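Local coordinates for single-stranded DNA-binding protein DdrB (Deinococcus radiodurans, PDB 4NOE), which binds single-stranded DNA and assists its accurate annealing, probably as part of the response to DNA damage, at residues Val18-Glu23 against Leu29-His34. Residues are numbered along the deposited sequence; the frame is centred on the assembly and turned at random.
Sequences VTVNVE and LDVQRH
The backbone bond from R33 N to L29 O, 2.9 Å long, closes the helical turn that presents V31 to V20 and V22. The motif is a beta hairpin with a helix packed on one face: strands 6-11 and 17-22 form the hairpin, and a short loop leads the chain back over it as helix 28-37. V20 and V22, two residues apart on an extended strand, direct their side chains to the same face, and V31 meets both. With CG1 anti to its backbone N (chi1 173°), V31 sends that methyl end-on toward V20, where V31 CG1 and V20 CG1 lie 4.2 Å apart. The other branch, V31 CG2, lies beside the backbone N and passes slantwise over V22, 3.9 Å from V22 CG1 and 4.2 Å from V22 CG2. Beta-branched valine is favoured in strands, which suits V20 and V22; V31 fits for its compact apolar fork, whose two methyls reach one strand valine each. No hydrogen bond joins the segments, so the join is purely apolar. N21 directs its CB away from the helix, as befits a polar residue on the exposed side of the strand. V20 and V22 also touch F10 and I8 of the partner strand, and V18 to V20 pair antiparallel with a strand of a second subunit, extending the sheet between chains. The nearest atom of the bound DNA is about 23 Å from the contact, consistent with plain structural packing. On the helix, R33 suits a position facing the rest of the chain: NE forms a salt bridge with D61 OD2, and NH2 donates a hydrogen bond to R143 O, while R33 NH1 makes a long 3.6 Å salt bridge to D30 OD1.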
loop_
_atom_site.group_PDB
_atom_site.type_symbol
_atom_site.label_atom_id
_atom_site.label_comp_id
_atom_site.label_asym_id
_atom_site.label_seq_id
_atom_site.Cartn_x
_atom_site.Cartn_y
_atom_site.Cartn_z
ATOM N N VAL E 18 -24.806 -22.751 11.411
ATOM C CA VAL E 18 -25.864 -23.737 11.613
ATOM C C VAL E 18 -26.695 -23.936 10.349
ATOM O O VAL E 18 -27.150 -22.967 9.720
ATOM C CB VAL E 18 -26.791 -23.275 12.745
ATOM C CG1 VAL E 18 -27.990 -24.227 12.882
ATOM C CG2 VAL E 18 -26.001 -23.222 14.038
ATOM N N THR E 19 -26.890 -25.190 9.968
ATOM C CA THR E 19 -27.663 -25.496 8.770
ATOM C C THR E 19 -29.057 -25.961 9.185
ATOM O O THR E 19 -29.188 -26.791 10.081
ATOM C CB THR E 19 -26.958 -26.570 7.926
ATOM O OG1 THR E 19 -25.716 -26.044 7.450
ATOM C CG2 THR E 19 -27.815 -27.001 6.726
ATOM N N VAL E 20 -30.088 -25.408 8.541
ATOM C CA VAL E 20 -31.477 -25.758 8.833
ATOM C C VAL E 20 -32.132 -26.478 7.648
ATOM O O VAL E 20 -31.922 -26.103 6.483
ATOM C CB VAL E 20 -32.289 -24.487 9.176
ATOM C CG1 VAL E 20 -33.782 -24.795 9.265
ATOM C CG2 VAL E 20 -31.790 -23.876 10.469
ATOM N N ASN E 21 -32.923 -27.513 7.937
ATOM C CA ASN E 21 -33.687 -28.195 6.892
ATOM C C ASN E 21 -35.033 -27.520 6.626
ATOM O O ASN E 21 -35.719 -27.109 7.562
ATOM C CB ASN E 21 -33.894 -29.665 7.254
ATOM C CG ASN E 21 -32.597 -30.444 7.275
ATOM O OD1 ASN E 21 -31.746 -30.298 6.395
ATOM N ND2 ASN E 21 -32.435 -31.275 8.288
ATOM N N VAL E 22 -35.387 -27.389 5.350
ATOM C CA VAL E 22 -36.659 -26.795 4.929
ATOM C C VAL E 22 -37.446 -27.843 4.131
ATOM O O VAL E 22 -36.915 -28.435 3.184
ATOM C CB VAL E 22 -36.434 -25.553 4.036
ATOM C CG1 VAL E 22 -37.744 -24.804 3.806
ATOM C CG2 VAL E 22 -35.409 -24.622 4.665
ATOM N N GLU E 23 -38.699 -28.078 4.515
ATOM C CA GLU E 23 -39.501 -29.159 3.927
ATOM C C GLU E 23 -39.856 -28.893 2.471
ATOM O O GLU E 23 -39.711 -29.759 1.612
ATOM C CB GLU E 23 -40.776 -29.380 4.738
ATOM N N LEU E 29 -38.816 -18.525 2.420
ATOM C CA LEU E 29 -38.853 -17.173 2.983
ATOM C C LEU E 29 -39.419 -17.140 4.411
ATOM O O LEU E 29 -38.995 -16.324 5.234
ATOM C CB LEU E 29 -39.624 -16.221 2.056
ATOM C CG LEU E 29 -38.807 -15.305 1.134
ATOM C CD1 LEU E 29 -37.569 -15.997 0.582
ATOM C CD2 LEU E 29 -39.667 -14.796 -0.005
ATOM N N ASP E 30 -40.347 -18.039 4.718
ATOM C CA ASP E 30 -40.898 -18.099 6.072
ATOM C C ASP E 30 -39.876 -18.607 7.097
ATOM O O ASP E 30 -39.798 -18.095 8.214
ATOM C CB ASP E 30 -42.179 -18.934 6.103
ATOM C CG ASP E 30 -43.332 -18.250 5.386
ATOM O OD1 ASP E 30 -43.327 -16.995 5.310
ATOM O OD2 ASP E 30 -44.237 -18.962 4.899
ATOM N N VAL E 31 -39.089 -19.605 6.710
ATOM C CA VAL E 31 -37.982 -20.050 7.542
ATOM C C VAL E 31 -37.003 -18.898 7.761
ATOM O O VAL E 31 -36.563 -18.662 8.889
ATOM C CB VAL E 31 -37.276 -21.263 6.911
ATOM C CG1 VAL E 31 -36.022 -21.626 7.687
ATOM C CG2 VAL E 31 -38.257 -22.445 6.842
ATOM N N GLN E 32 -36.686 -18.164 6.692
ATOM C CA GLN E 32 -35.784 -17.012 6.814
ATOM C C GLN E 32 -36.325 -15.966 7.775
ATOM O O GLN E 32 -35.580 -15.444 8.607
ATOM C CB GLN E 32 -35.503 -16.369 5.454
ATOM C CG GLN E 32 -34.270 -16.910 4.751
ATOM C CD GLN E 32 -34.090 -16.292 3.383
ATOM O OE1 GLN E 32 -33.689 -15.130 3.258
ATOM N NE2 GLN E 32 -34.405 -17.056 2.347
ATOM N N ARG E 33 -37.621 -15.678 7.679
ATOM C CA ARG E 33 -38.241 -14.734 8.605
ATOM C C ARG E 33 -38.146 -15.246 10.036
ATOM O O ARG E 33 -37.909 -14.471 10.969
ATOM C CB ARG E 33 -39.716 -14.508 8.258
ATOM C CG ARG E 33 -39.940 -13.836 6.925
ATOM C CD ARG E 33 -41.417 -13.600 6.681
ATOM N NE ARG E 33 -41.598 -12.504 5.740
ATOM C CZ ARG E 33 -41.864 -12.670 4.453
ATOM N NH1 ARG E 33 -42.003 -13.894 3.963
ATOM N NH2 ARG E 33 -42.008 -11.612 3.663
ATOM N N HIS E 34 -38.342 -16.551 10.211
ATOM C CA HIS E 34 -38.386 -17.110 11.558
ATOM C C HIS E 34 -37.048 -16.951 12.273
ATOM O O HIS E 34 -36.996 -16.404 13.371
ATOM C CB HIS E 34 -38.820 -18.575 11.538
ATOM C CG HIS E 34 -38.669 -19.268 12.857
ATOM N ND1 HIS E 34 -39.667 -19.293 13.807
ATOM C CD2 HIS E 34 -37.630 -19.962 13.383
ATOM C CE1 HIS E 34 -39.254 -19.976 14.859
ATOM N NE2 HIS E 34 -38.021 -20.394 14.629
#